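Local coordinates for PhnB protein (Bacillus cereus, PDB 3OMS), which is of unknown function but belongs to the glyoxalase superfamily as a PhnB-like protein and is a putative 3-demethylubiquinone-9 3-methyltransferase, at residues Phe14-Gly19 against Met67-Tyr72; Glu22-Phe27 against Asp126-Ser131; Glu36-Ser41 against His56-Leu61. All coordinates share one frame; numbering follows the deposited sequence.

Contact 1 (Phe14-Gly19 against Met67-Tyr72); sequences FLMFEG and MCIDSY
The Phe14 ring packs against the side chains of Met67 and Ile69, crossing both obliquely. CG stands anti to the backbone N (chi1 -173°). Phe14 CD1 meets Met67 CB at 3.7 Å, and Phe14 CZ meets Ile69 CG2 at 3.5 Å. The selenium of Met67, modelled as selenomethionine, lies at the edge of the same ring, 5.3 Å from its centroid, in a Met-aromatic contact. Met16, also selenomethionine, lies side by side with Ile69 and points the same way, its CG 3.8 Å from Ile69 CG1. In the second subunit, Gln133, Trp123 and Tyr86 pack on Phe14, Met16 and Met67 respectively.

The strands behind these side chains run parallel, as the first and fourth strands of a beta-alpha-beta-beta-beta unit, the module from which glyoxalase-family folds are built. Leu15 N and Phe17 N donate to Met67 O and Ile69 O, and Ile69 N and Ser71 N return bonds to Leu15 O and Phe17 O. Along the other edge of strand 11-17, Phe14 and Leu15 pair antiparallel with the second subunit, carrying the sheet through the interface.

On the opposite face of the sheet, under helix 21-29, Phe17 presents its ring edge to Cys68, Phe17 CE2 lying 3.9 Å from Cys68 CB. At the end of strand 64-70, Asp70 OD1 accepts from Gly19 N at 2.8 Å, the donor standing above the carboxylate plane by 65°; OD1 also takes the N-H of Ala21, and OD2 that of Val54, so this buried carboxylate ties the start of the helix to two strands.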
ATOM      1  N   PHE A  14      -2.559   4.822   0.716  1.00 22.12           N
ATOM      2  CA  PHE A  14      -3.273   5.858  -0.020  1.00 21.31           C
ATOM      3  C   PHE A  14      -3.552   5.294  -1.424  1.00 24.19           C
ATOM      4  O   PHE A  14      -2.618   4.923  -2.193  1.00 23.80           O
ATOM      5  CB  PHE A  14      -2.407   7.096  -0.125  1.00 22.78           C
ATOM      6  CG  PHE A  14      -3.066   8.331  -0.721  1.00 21.87           C
ATOM      7  CD1 PHE A  14      -3.267   9.465   0.066  1.00 25.92           C
ATOM      8  CD2 PHE A  14      -3.357   8.413  -2.093  1.00 24.94           C
ATOM      9  CE1 PHE A  14      -3.806  10.615  -0.460  1.00 25.23           C
ATOM     10  CE2 PHE A  14      -3.885   9.573  -2.620  1.00 26.31           C
ATOM     11  CZ  PHE A  14      -4.094  10.687  -1.769  1.00 26.12           C
ATOM     12  N   LEU A  15      -4.841   5.192  -1.747  1.00 23.53           N
ATOM     13  CA  LEU A  15      -5.275   4.605  -2.998  0.60 24.43           C
ATOM     14  C   LEU A  15      -5.820   5.676  -3.957  1.00 25.16           C
ATOM     15  O   LEU A  15      -6.713   6.459  -3.609  1.00 25.74           O
ATOM     16  CB  LEU A  15      -6.317   3.507  -2.717  0.60 23.87           C
ATOM     17  CG  LEU A  15      -5.866   2.174  -2.097  0.60 24.31           C
ATOM     18  CD1 LEU A  15      -5.306   2.261  -0.652  0.60 24.15           C
ATOM     19  CD2 LEU A  15      -7.055   1.188  -2.140  0.60 23.11           C
HETATM   20  N   MSE A  16      -5.271   5.706  -5.186  1.00 25.34           N
HETATM   21  CA  MSE A  16      -5.712   6.605  -6.189  1.00 26.81           C
HETATM   22  C   MSE A  16      -6.495   5.867  -7.290  1.00 27.75           C
HETATM   23  O   MSE A  16      -5.917   5.074  -8.061  1.00 26.13           O
HETATM   24  CB  MSE A  16      -4.505   7.329  -6.787  1.00 28.92           C
HETATM   25  CG  MSE A  16      -4.860   8.363  -7.837  1.00 31.54           C
HETATM   26 SE   MSE A  16      -3.324   9.465  -8.333  0.65 35.58          SE
HETATM   27  CE  MSE A  16      -2.297   8.061  -9.108  1.00 34.20           C
ATOM     28  N   PHE A  17      -7.790   6.188  -7.337  1.00 28.87           N
ATOM     29  CA  PHE A  17      -8.763   5.677  -8.281  1.00 29.95           C
ATOM     30  C   PHE A  17      -8.985   6.718  -9.371  1.00 31.90           C
ATOM     31  O   PHE A  17      -8.449   7.841  -9.298  1.00 32.02           O
ATOM     32  CB  PHE A  17     -10.099   5.349  -7.544  1.00 29.79           C
ATOM     33  CG  PHE A  17     -10.000   4.258  -6.546  1.00 27.98           C
ATOM     34  CD1 PHE A  17     -10.203   2.945  -6.912  1.00 30.09           C
ATOM     35  CD2 PHE A  17      -9.757   4.532  -5.196  1.00 25.28           C
ATOM     36  CE1 PHE A  17     -10.130   1.910  -5.943  1.00 28.95           C
ATOM     37  CE2 PHE A  17      -9.665   3.544  -4.259  1.00 25.09           C
ATOM     38  CZ  PHE A  17      -9.860   2.191  -4.637  1.00 28.49           C
ATOM     39  N   GLU A  18      -9.734   6.355 -10.426  1.00 34.61           N
ATOM     40  CA  GLU A  18     -10.138   7.329 -11.458  1.00 36.92           C
ATOM     41  C   GLU A  18     -11.665   7.383 -11.640  1.00 38.29           C
ATOM     42  O   GLU A  18     -12.174   7.369 -12.770  1.00 40.09           O
ATOM     43  CB  GLU A  18      -9.424   7.044 -12.812  1.00 38.92           C
ATOM     44  CG  GLU A  18      -7.898   7.237 -12.691  1.00 40.63           C
ATOM     45  CD  GLU A  18      -7.117   7.029 -13.969  1.00 44.80           C
ATOM     46  OE1 GLU A  18      -7.706   6.648 -15.012  1.00 43.62           O
ATOM     47  OE2 GLU A  18      -5.894   7.295 -13.902  1.00 45.19           O
ATOM     48  N   GLY A  19     -12.393   7.468 -10.532  1.00 37.51           N
ATOM     49  CA  GLY A  19     -13.853   7.574 -10.590  1.00 38.60           C
ATOM     50  C   GLY A  19     -14.583   6.606  -9.696  1.00 36.48           C
ATOM     51  O   GLY A  19     -15.760   6.774  -9.484  1.00 38.59           O
HETATM   52  N   MSE A  67      -6.509   6.226   3.074  1.00 24.61           N
HETATM   53  CA  MSE A  67      -6.958   7.357   2.321  1.00 25.82           C
HETATM   54  C   MSE A  67      -7.193   6.970   0.872  1.00 26.12           C
HETATM   55  O   MSE A  67      -6.529   6.058   0.304  1.00 25.34           O
HETATM   56  CB  MSE A  67      -5.932   8.469   2.429  1.00 27.14           C
HETATM   57  CG  MSE A  67      -5.824   9.063   3.797  1.00 28.37           C
HETATM   58 SE   MSE A  67      -4.193  10.096   3.959  0.65 33.13          SE
HETATM   59  CE  MSE A  67      -4.729  11.633   2.976  1.00 38.84           C
ATOM     60  N   CYS A  68      -8.128   7.674   0.227  1.00 26.66           N
ATOM     61  CA  CYS A  68      -8.274   7.536  -1.233  1.00 26.45           C
ATOM     62  C   CYS A  68      -8.697   8.824  -1.858  1.00 27.30           C
ATOM     63  O   CYS A  68      -9.155   9.750  -1.187  1.00 28.00           O
ATOM     64  CB  CYS A  68      -9.242   6.384  -1.596  1.00 25.70           C
ATOM     65  SG  CYS A  68     -10.955   6.671  -1.065  1.00 27.74           S
ATOM     66  N   ILE A  69      -8.455   8.911  -3.174  1.00 28.70           N
ATOM     67  CA  ILE A  69      -8.941   9.976  -4.001  1.00 28.39           C
ATOM     68  C   ILE A  69      -9.419   9.415  -5.341  1.00 29.29           C
ATOM     69  O   ILE A  69      -9.035   8.305  -5.703  1.00 29.27           O
ATOM     70  CB  ILE A  69      -7.851  11.035  -4.323  1.00 29.10           C
ATOM     71  CG1 ILE A  69      -6.776  10.449  -5.271  1.00 29.21           C
ATOM     72  CG2 ILE A  69      -7.218  11.636  -3.053  1.00 30.24           C
ATOM     73  CD1 ILE A  69      -5.682  11.416  -5.675  1.00 30.38           C
ATOM     74  N   ASP A  70     -10.197  10.228  -6.084  1.00 30.22           N
ATOM     75  CA  ASP A  70     -10.409  10.051  -7.523  1.00 30.92           C
ATOM     76  C   ASP A  70      -9.535  11.070  -8.207  1.00 31.83           C
ATOM     77  O   ASP A  70      -9.752  12.312  -8.097  1.00 34.53           O
ATOM     78  CB  ASP A  70     -11.872  10.269  -7.921  1.00 31.82           C
ATOM     79  CG  ASP A  70     -12.755   9.118  -7.557  1.00 30.44           C
ATOM     80  OD1 ASP A  70     -12.367   7.965  -7.791  1.00 30.14           O
ATOM     81  OD2 ASP A  70     -13.897   9.354  -7.083  1.00 34.31           O
ATOM     82  N   SER A  71      -8.503  10.574  -8.881  1.00 32.89           N
ATOM     83  CA  SER A  71      -7.607  11.441  -9.624  1.00 35.34           C
ATOM     84  C   SER A  71      -8.320  12.329 -10.683  1.00 38.42           C
ATOM     85  O   SER A  71      -9.088  11.834 -11.497  1.00 37.15           O
ATOM     86  CB  SER A  71      -6.541  10.619 -10.336  1.00 35.20           C
ATOM     87  OG  SER A  71      -5.704  11.521 -11.029  1.00 38.38           O
ATOM     88  N   TYR A  72      -8.047  13.628 -10.685  1.00 41.80           N
ATOM     89  CA  TYR A  72      -8.595  14.490 -11.771  1.00 47.16           C
ATOM     90  C   TYR A  72      -7.814  14.392 -13.094  1.00 49.57           C
ATOM     91  O   TYR A  72      -8.165  15.048 -14.072  1.00 52.53           O
ATOM     92  CB  TYR A  72      -8.758  15.948 -11.321  1.00 48.35           C
ATOM     93  CG  TYR A  72      -7.477  16.684 -11.052  1.00 53.21           C
ATOM     94  CD1 TYR A  72      -6.843  17.399 -12.060  1.00 58.69           C
ATOM     95  CD2 TYR A  72      -6.905  16.678  -9.788  1.00 57.01           C
ATOM     96  CE1 TYR A  72      -5.681  18.095 -11.819  1.00 63.73           C
ATOM     97  CE2 TYR A  72      -5.736  17.370  -9.524  1.00 59.91           C
ATOM     98  CZ  TYR A  72      -5.121  18.075 -10.549  1.00 63.39           C
ATOM     99  OH  TYR A  72      -3.957  18.772 -10.319  1.00 64.62           O
TER
HETATM  100  O   HOH W   1     -15.992   7.846  -6.379  1.00 20.22           O

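Contact 2 (Glu22-Phe27 against Asp126-Ser131); sequences EEAMNF and DKYGVS
Tyr128 reaches the helix with its hydroxyl, and the polar part of the contact is a single short hydrogen bond: Tyr128 OH donates to Glu23 OE2 at 2.5 Å. The bond uses the anti lone pair of that oxygen, the one away from OE1, and the carboxylate plane stands 53° from the plane of the ring whose edge it meets. Glu23 CG lies anti to the backbone N (chi1 -175°), which starts an extended chain toward the phenol.

Ring faces carry much of the rest. Ala24 CB sits over the centre of the Tyr128 ring, 3.9 Å from the centroid, a CH-pi contact; Lys127 CG lies against the opposite face, offset toward the rim. Lys127 then folds, bent at chi3 and chi4, and meets Phe27 tip to tip. Its NZ stands over one face of the Phe27 ring, 3.6 Å from the centroid and offset toward the rim, in a cation-pi interaction.

Apolar packing joins the two rings, Phe27 CD2 approaching the edge of Tyr128 at CE2, 3.9 Å away.

Within the 126-131 segment the bonds are those of a turn. A type I beta turn from Asp126 to Gly129 links strands 121-125 and 131-136, and Asp126 OD1 gathers Tyr128 N at 2.8 Å, an Asx turn, together with Val130 N at 3.0 Å, the two donors coming from opposite faces of the carboxylate. Asp126 OD2 is hydrogen-bonded to Tyr28 OH and Trp132 NE1, which ties the turn to helix 21-29 and strand 131-136.

Helix 21-29 of the first sheet unit thus meets the hairpin turn of the second largely through aromatic surfaces, and the Glu23 carboxylate, 6.1 Å from the Lys127 ammonium by OE2 and NZ, would probably also attract it electrostatically without a salt bridge.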
ATOM      1  N   GLU A  22     -15.371   6.204  -4.203  1.00 31.84           N
ATOM      2  CA  GLU A  22     -16.454   6.170  -3.233  1.00 31.26           C
ATOM      3  C   GLU A  22     -17.089   4.776  -3.228  1.00 31.96           C
ATOM      4  O   GLU A  22     -17.316   4.198  -2.149  1.00 31.09           O
ATOM      5  CB  GLU A  22     -17.488   7.248  -3.497  1.00 32.83           C
ATOM      6  CG  GLU A  22     -18.583   7.261  -2.372  1.00 34.26           C
ATOM      7  CD  GLU A  22     -19.445   8.487  -2.351  1.00 34.49           C
ATOM      8  OE1 GLU A  22     -19.239   9.416  -3.179  1.00 34.28           O
ATOM      9  OE2 GLU A  22     -20.341   8.539  -1.472  1.00 33.47           O
ATOM     10  N   GLU A  23     -17.365   4.228  -4.426  1.00 31.52           N
ATOM     11  CA  GLU A  23     -17.896   2.879  -4.511  1.00 32.69           C
ATOM     12  C   GLU A  23     -16.947   1.873  -3.841  1.00 30.47           C
ATOM     13  O   GLU A  23     -17.374   0.964  -3.128  1.00 29.39           O
ATOM     14  CB  GLU A  23     -18.120   2.505  -5.981  1.00 34.62           C
ATOM     15  CG  GLU A  23     -18.785   1.153  -6.233  1.00 38.36           C
ATOM     16  CD  GLU A  23     -18.667   0.793  -7.730  1.00 41.46           C
ATOM     17  OE1 GLU A  23     -19.252   1.516  -8.546  1.00 44.67           O
ATOM     18  OE2 GLU A  23     -17.944  -0.135  -8.076  1.00 41.24           O
ATOM     19  N   ALA A  24     -15.653   2.042  -4.087  1.00 30.21           N
ATOM     20  CA  ALA A  24     -14.645   1.120  -3.581  1.00 29.01           C
ATOM     21  C   ALA A  24     -14.587   1.153  -2.088  1.00 27.85           C
ATOM     22  O   ALA A  24     -14.616   0.100  -1.411  1.00 27.82           O
ATOM     23  CB  ALA A  24     -13.248   1.466  -4.184  1.00 30.09           C
HETATM   24  N   MSE A  25     -14.590   2.376  -1.536  1.00 28.04           N
HETATM   25  CA  MSE A  25     -14.604   2.553  -0.100  1.00 29.54           C
HETATM   26  C   MSE A  25     -15.828   1.963   0.571  1.00 30.30           C
HETATM   27  O   MSE A  25     -15.738   1.299   1.607  1.00 30.95           O
HETATM   28  CB  MSE A  25     -14.546   4.060   0.207  1.00 29.72           C
HETATM   29  CG  MSE A  25     -14.301   4.438   1.562  1.00 35.29           C
HETATM   30 SE   MSE A  25     -13.666   6.355   1.493  0.65 34.42          SE
HETATM   31  CE  MSE A  25     -15.246   7.109   0.574  1.00 38.47           C
ATOM     32  N   ASN A  26     -16.995   2.219  -0.005  1.00 30.57           N
ATOM     33  CA  ASN A  26     -18.214   1.611   0.519  1.00 33.03           C
ATOM     34  C   ASN A  26     -18.123   0.079   0.513  1.00 32.17           C
ATOM     35  O   ASN A  26     -18.553  -0.590   1.466  1.00 33.61           O
ATOM     36  CB  ASN A  26     -19.458   2.159  -0.222  1.00 34.74           C
ATOM     37  CG  ASN A  26     -19.880   3.546   0.321  1.00 37.07           C
ATOM     38  OD1 ASN A  26     -20.385   3.646   1.409  1.00 45.48           O
ATOM     39  ND2 ASN A  26     -19.641   4.574  -0.419  1.00 45.28           N
ATOM     40  N   PHE A  27     -17.523  -0.472  -0.535  1.00 31.61           N
ATOM     41  CA  PHE A  27     -17.325  -1.928  -0.640  1.00 31.06           C
ATOM     42  C   PHE A  27     -16.376  -2.416   0.419  1.00 30.29           C
ATOM     43  O   PHE A  27     -16.722  -3.330   1.180  1.00 30.70           O
ATOM     44  CB  PHE A  27     -16.805  -2.271  -2.038  1.00 31.54           C
ATOM     45  CG  PHE A  27     -16.485  -3.733  -2.239  1.00 31.10           C
ATOM     46  CD1 PHE A  27     -17.431  -4.714  -1.982  1.00 36.60           C
ATOM     47  CD2 PHE A  27     -15.256  -4.107  -2.762  1.00 33.49           C
ATOM     48  CE1 PHE A  27     -17.148  -6.072  -2.228  1.00 36.83           C
ATOM     49  CE2 PHE A  27     -14.964  -5.435  -3.017  1.00 34.83           C
ATOM     50  CZ  PHE A  27     -15.894  -6.415  -2.749  1.00 36.24           C
ATOM     51  N   ASP A 126      -8.932  -7.292  -6.887  1.00 25.07           N
ATOM     52  CA  ASP A 126     -10.370  -7.076  -6.855  1.00 25.27           C
ATOM     53  C   ASP A 126     -10.846  -6.383  -8.153  1.00 25.47           C
ATOM     54  O   ASP A 126     -10.060  -6.103  -9.085  1.00 27.16           O
ATOM     55  CB  ASP A 126     -10.770  -6.357  -5.561  1.00 24.66           C
ATOM     56  CG  ASP A 126     -10.296  -4.918  -5.517  1.00 25.16           C
ATOM     57  OD1 ASP A 126      -9.953  -4.401  -6.617  1.00 24.13           O
ATOM     58  OD2 ASP A 126     -10.321  -4.333  -4.398  1.00 26.42           O
ATOM     59  N   LYS A 127     -12.135  -6.137  -8.237  1.00 28.72           N
ATOM     60  CA  LYS A 127     -12.736  -5.561  -9.433  1.00 30.25           C
ATOM     61  C   LYS A 127     -12.155  -4.183  -9.777  1.00 31.22           C
ATOM     62  O   LYS A 127     -12.368  -3.683 -10.875  1.00 30.89           O
ATOM     63  CB  LYS A 127     -14.259  -5.460  -9.301  1.00 31.75           C
ATOM     64  CG  LYS A 127     -14.802  -4.459  -8.273  1.00 33.64           C
ATOM     65  CD  LYS A 127     -16.322  -4.427  -8.239  1.00 40.27           C
ATOM     66  CE  LYS A 127     -16.942  -5.637  -7.512  1.00 44.48           C
ATOM     67  NZ  LYS A 127     -16.751  -5.791  -6.029  1.00 42.56           N
ATOM     68  N   TYR A 128     -11.531  -3.527  -8.800  1.00 30.28           N
ATOM     69  CA  TYR A 128     -10.915  -2.222  -9.036  1.00 31.26           C
ATOM     70  C   TYR A 128      -9.461  -2.333  -9.423  1.00 30.69           C
ATOM     71  O   TYR A 128      -8.824  -1.321  -9.708  1.00 32.17           O
ATOM     72  CB  TYR A 128     -11.099  -1.325  -7.776  1.00 31.28           C
ATOM     73  CG  TYR A 128     -12.536  -1.226  -7.325  1.00 30.30           C
ATOM     74  CD1 TYR A 128     -13.457  -0.478  -8.048  1.00 32.57           C
ATOM     75  CD2 TYR A 128     -13.000  -1.936  -6.215  1.00 29.13           C
ATOM     76  CE1 TYR A 128     -14.784  -0.418  -7.680  1.00 34.63           C
ATOM     77  CE2 TYR A 128     -14.286  -1.874  -5.854  1.00 30.51           C
ATOM     78  CZ  TYR A 128     -15.189  -1.119  -6.582  1.00 32.45           C
ATOM     79  OH  TYR A 128     -16.513  -1.083  -6.209  1.00 37.63           O
ATOM     80  N   GLY A 129      -8.896  -3.540  -9.357  1.00 29.43           N
ATOM     81  CA  GLY A 129      -7.513  -3.774  -9.636  1.00 29.78           C
ATOM     82  C   GLY A 129      -6.595  -3.791  -8.416  1.00 27.41           C
ATOM     83  O   GLY A 129      -5.387  -4.068  -8.558  1.00 27.91           O
ATOM     84  N   VAL A 130      -7.152  -3.555  -7.236  1.00 25.84           N
ATOM     85  CA  VAL A 130      -6.391  -3.540  -5.987  1.00 25.47           C
ATOM     86  C   VAL A 130      -6.050  -4.969  -5.555  1.00 25.25           C
ATOM     87  O   VAL A 130      -6.928  -5.856  -5.604  1.00 23.95           O
ATOM     88  CB  VAL A 130      -7.148  -2.844  -4.841  1.00 24.53           C
ATOM     89  CG1 VAL A 130      -6.354  -3.000  -3.471  1.00 25.25           C
ATOM     90  CG2 VAL A 130      -7.343  -1.380  -5.194  1.00 25.15           C
ATOM     91  N   SER A 131      -4.776  -5.214  -5.234  1.00 23.43           N
ATOM     92  CA  SER A 131      -4.303  -6.588  -4.943  1.00 23.98           C
ATOM     93  C   SER A 131      -4.397  -6.891  -3.441  1.00 25.36           C
ATOM     94  O   SER A 131      -3.865  -6.129  -2.561  1.00 25.05           O
ATOM     95  CB  SER A 131      -2.883  -6.748  -5.397  1.00 25.22           C
ATOM     96  OG  SER A 131      -2.502  -8.102  -5.566  1.00 25.21           O
TER

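Contact 3 (Glu36-Ser41 against His56-Leu61); sequences EIVSIS and HATFTL
Thr60 lies alongside Glu36, both side chains pointing the same way. Thr60 CB is 4.2 Å from Glu36 O, the carbonyl that also accepts the backbone N-H of Thr60. At the first branch, OG1 is set between the backbone N and the carbonyl carbon (chi1 57°) and accepts from Glu36 N at 3.0 Å, with an N-H...O angle of 158°; a side-chain oxygen thereby receives the N-H just before the start of strand 37-42. Glu36 CG lies 3.7 Å from Thr60 OG1. The other branch, CG2, ends on Val38 CG2 at 4.1 Å, the two side chains crossing at about a right angle.

The strands are antiparallel, the second and third of the beta-alpha-beta-beta-beta unit, and form a beta hairpin in which 37-42 is the outermost strand within this chain. A classic beta bulge interrupts the pairing: Val38 and Ser39 both face Thr58, and their N-H groups reach its carbonyl from the same face of its plane. Val38 N lies 2.9 Å from Thr58 O. The bond from Ser39 N to Thr58 O is longer, at 3.2 Å. Val38 bends for this with psi at -53°, and the register moves by one residue. Regular pairing resumes when Ser39 O takes the N-H of Thr58 and His56 O that of Ser41.

Beyond the bulge, Ile40 CB and Ala57 CB meet at 4.1 Å on the face that also carries Ile37 and Phe59. Helix 21-29 lies against this face, Met25 touching Ala57 and Phe59 while Asn26 and Glu22 reach Ile37 and Ile40. On the other face Ser39 OG approaches Thr58 CB at 3.6 Å, and a water lies between Ser39 OG and His56 ND1 in one of two modelled conformers of His56.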
ATOM      1  N   GLU A  36     -15.239   2.050   8.767  1.00 31.33           N
ATOM      2  CA  GLU A  36     -16.216   3.056   8.338  1.00 31.61           C
ATOM      3  C   GLU A  36     -15.588   4.188   7.581  1.00 29.87           C
ATOM      4  O   GLU A  36     -14.381   4.458   7.689  1.00 28.73           O
ATOM      5  CB  GLU A  36     -16.962   3.607   9.557  1.00 35.37           C
ATOM      6  CG  GLU A  36     -16.113   3.802  10.716  1.00 36.33           C
ATOM      7  CD  GLU A  36     -16.887   3.880  12.033  1.00 40.92           C
ATOM      8  OE1 GLU A  36     -18.007   3.343  12.173  1.00 49.05           O
ATOM      9  OE2 GLU A  36     -16.349   4.459  12.970  1.00 35.07           O
ATOM     10  N   ILE A  37     -16.417   4.863   6.815  1.00 29.38           N
ATOM     11  CA  ILE A  37     -16.010   6.104   6.211  1.00 29.67           C
ATOM     12  C   ILE A  37     -15.927   7.163   7.303  1.00 27.47           C
ATOM     13  O   ILE A  37     -16.802   7.247   8.141  1.00 27.76           O
ATOM     14  CB  ILE A  37     -16.927   6.530   5.060  1.00 31.18           C
ATOM     15  CG1 ILE A  37     -16.815   5.463   3.918  1.00 32.45           C
ATOM     16  CG2 ILE A  37     -16.472   7.881   4.515  1.00 28.54           C
ATOM     17  CD1 ILE A  37     -17.823   5.598   2.864  1.00 37.80           C
ATOM     18  N   VAL A  38     -14.787   7.850   7.347  1.00 26.40           N
ATOM     19  CA  VAL A  38     -14.517   8.921   8.321  1.00 27.82           C
ATOM     20  C   VAL A  38     -14.893  10.303   7.761  1.00 28.29           C
ATOM     21  O   VAL A  38     -15.608  11.094   8.411  1.00 29.63           O
ATOM     22  CB  VAL A  38     -13.020   8.910   8.819  1.00 27.47           C
ATOM     23  CG1 VAL A  38     -12.742  10.143   9.691  1.00 26.84           C
ATOM     24  CG2 VAL A  38     -12.750   7.622   9.639  1.00 28.80           C
ATOM     25  N   SER A  39     -14.362  10.602   6.572  1.00 28.25           N
ATOM     26  CA  SER A  39     -14.555  11.901   5.923  1.00 29.67           C
ATOM     27  C   SER A  39     -14.545  11.728   4.428  1.00 29.77           C
ATOM     28  O   SER A  39     -13.850  10.838   3.901  1.00 28.22           O
ATOM     29  CB  SER A  39     -13.472  12.902   6.332  1.00 31.99           C
ATOM     30  OG  SER A  39     -12.163  12.465   6.006  1.00 30.10           O
ATOM     31  N   ILE A  40     -15.294  12.567   3.725  1.00 30.08           N
ATOM     32  CA  ILE A  40     -15.304  12.485   2.249  1.00 30.61           C
ATOM     33  C   ILE A  40     -15.647  13.848   1.694  1.00 32.92           C
ATOM     34  O   ILE A  40     -16.619  14.479   2.152  1.00 33.39           O
ATOM     35  CB  ILE A  40     -16.313  11.408   1.739  1.00 30.92           C
ATOM     36  CG1 ILE A  40     -16.398  11.402   0.194  1.00 31.11           C
ATOM     37  CG2 ILE A  40     -17.728  11.655   2.355  1.00 32.39           C
ATOM     38  CD1 ILE A  40     -17.055  10.155  -0.403  1.00 32.41           C
ATOM     39  N   SER A  41     -14.827  14.359   0.773  1.00 33.62           N
ATOM     40  CA  SER A  41     -15.194  15.569   0.025  0.60 36.66           C
ATOM     41  C   SER A  41     -15.207  15.233  -1.463  1.00 36.79           C
ATOM     42  O   SER A  41     -14.398  14.423  -1.935  1.00 34.73           O
ATOM     43  CB  SER A  41     -14.239  16.727   0.311  0.60 37.90           C
ATOM     44  OG  SER A  41     -12.907  16.276   0.212  0.60 40.12           O
ATOM     45  N   HIS A  56     -10.929  13.989  -1.710  1.00 32.87           N
ATOM     46  CA  HIS A  56     -10.170  13.225  -0.732  0.70 32.08           C
ATOM     47  C   HIS A  56     -11.170  12.534   0.180  1.00 30.85           C
ATOM     48  O   HIS A  56     -12.238  13.095   0.441  1.00 30.05           O
ATOM     49  CB  HIS A  56      -9.193  14.122   0.052  0.70 33.60           C
ATOM     50  CG  HIS A  56      -9.844  15.234   0.825  0.70 37.52           C
ATOM     51  ND1 HIS A  56     -10.433  15.039   2.057  0.70 40.53           N
ATOM     52  CD2 HIS A  56      -9.966  16.556   0.555  0.70 41.41           C
ATOM     53  CE1 HIS A  56     -10.907  16.190   2.504  0.70 44.86           C
ATOM     54  NE2 HIS A  56     -10.636  17.127   1.612  0.70 45.68           N
ATOM     55  N   ALA A  57     -10.821  11.337   0.632  1.00 29.36           N
ATOM     56  CA  ALA A  57     -11.613  10.605   1.627  1.00 28.13           C
ATOM     57  C   ALA A  57     -10.695   9.792   2.529  1.00 27.39           C
ATOM     58  O   ALA A  57      -9.642   9.281   2.076  1.00 26.56           O
ATOM     59  CB  ALA A  57     -12.651   9.690   0.938  1.00 27.57           C
ATOM     60  N   THR A  58     -11.094   9.679   3.802  1.00 27.39           N
ATOM     61  CA  THR A  58     -10.409   8.859   4.807  1.00 27.15           C
ATOM     62  C   THR A  58     -11.397   7.849   5.306  1.00 27.63           C
ATOM     63  O   THR A  58     -12.555   8.165   5.543  1.00 27.32           O
ATOM     64  CB  THR A  58      -9.898   9.685   5.977  1.00 28.12           C
ATOM     65  OG1 THR A  58      -8.919  10.606   5.494  1.00 28.79           O
ATOM     66  CG2 THR A  58      -9.324   8.804   7.149  1.00 27.51           C
ATOM     67  N   PHE A  59     -10.950   6.599   5.432  1.00 26.06           N
ATOM     68  CA  PHE A  59     -11.791   5.534   5.973  1.00 27.00           C
ATOM     69  C   PHE A  59     -10.957   4.609   6.787  1.00 26.95           C
ATOM     70  O   PHE A  59      -9.723   4.583   6.639  1.00 28.07           O
ATOM     71  CB  PHE A  59     -12.494   4.759   4.864  1.00 26.58           C
ATOM     72  CG  PHE A  59     -11.584   4.086   3.886  1.00 25.81           C
ATOM     73  CD1 PHE A  59     -11.469   2.676   3.853  1.00 25.75           C
ATOM     74  CD2 PHE A  59     -10.922   4.831   2.891  1.00 25.26           C
ATOM     75  CE1 PHE A  59     -10.672   2.042   2.894  1.00 23.23           C
ATOM     76  CE2 PHE A  59     -10.091   4.181   1.953  1.00 27.32           C
ATOM     77  CZ  PHE A  59      -9.974   2.786   1.957  1.00 25.01           C
ATOM     78  N   THR A  60     -11.600   3.806   7.635  1.00 26.99           N
ATOM     79  CA  THR A  60     -10.867   2.828   8.409  1.00 26.45           C
ATOM     80  C   THR A  60     -11.214   1.402   7.910  1.00 26.73           C
ATOM     81  O   THR A  60     -12.314   1.145   7.427  1.00 26.40           O
ATOM     82  CB  THR A  60     -11.168   2.922   9.887  1.00 28.22           C
ATOM     83  OG1 THR A  60     -12.595   2.767  10.083  1.00 30.63           O
ATOM     84  CG2 THR A  60     -10.655   4.231  10.470  1.00 26.64           C
ATOM     85  N   LEU A  61     -10.224   0.510   7.990  1.00 25.90           N
ATOM     86  CA  LEU A  61     -10.438  -0.909   7.877  1.00 26.35           C
ATOM     87  C   LEU A  61      -9.913  -1.534   9.157  1.00 27.16           C
ATOM     88  O   LEU A  61      -8.711  -1.436   9.489  1.00 26.30           O
ATOM     89  CB  LEU A  61      -9.740  -1.447   6.622  1.00 24.36           C
ATOM     90  CG  LEU A  61     -10.137  -0.910   5.231  1.00 26.56           C
ATOM     91  CD1 LEU A  61      -9.267  -1.544   4.125  1.00 25.30           C
ATOM     92  CD2 LEU A  61     -11.667  -1.072   4.914  1.00 24.01           C
TER
HETATM   93  O   HOH W   2     -11.077  13.320   3.816  1.00 24.37           O

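Contacts 1 and 3 belong to one four-stranded mixed sheet, with centres about 12 Å apart; strands 64-70 and 54-61 are neighbours, so Cys68 pairs with Ala57 between them. Contact 2 lies about 11 Å from contact 1 and 14 Å from contact 3, centre to centre. Its helix, 21-29, follows strand 11-17 and covers the sheet: Ala24 packs on Phe17, and the selenium of Met25 sits near Cys68, Ala57 and Phe59. In chain order, contact 3 falls between the two segments of contact 1. Contact 1 pairs the first and last strands of the first beta-alpha-beta-beta-beta unit; contact 2, with the packing of Leu15 on Val130, links that unit to the second.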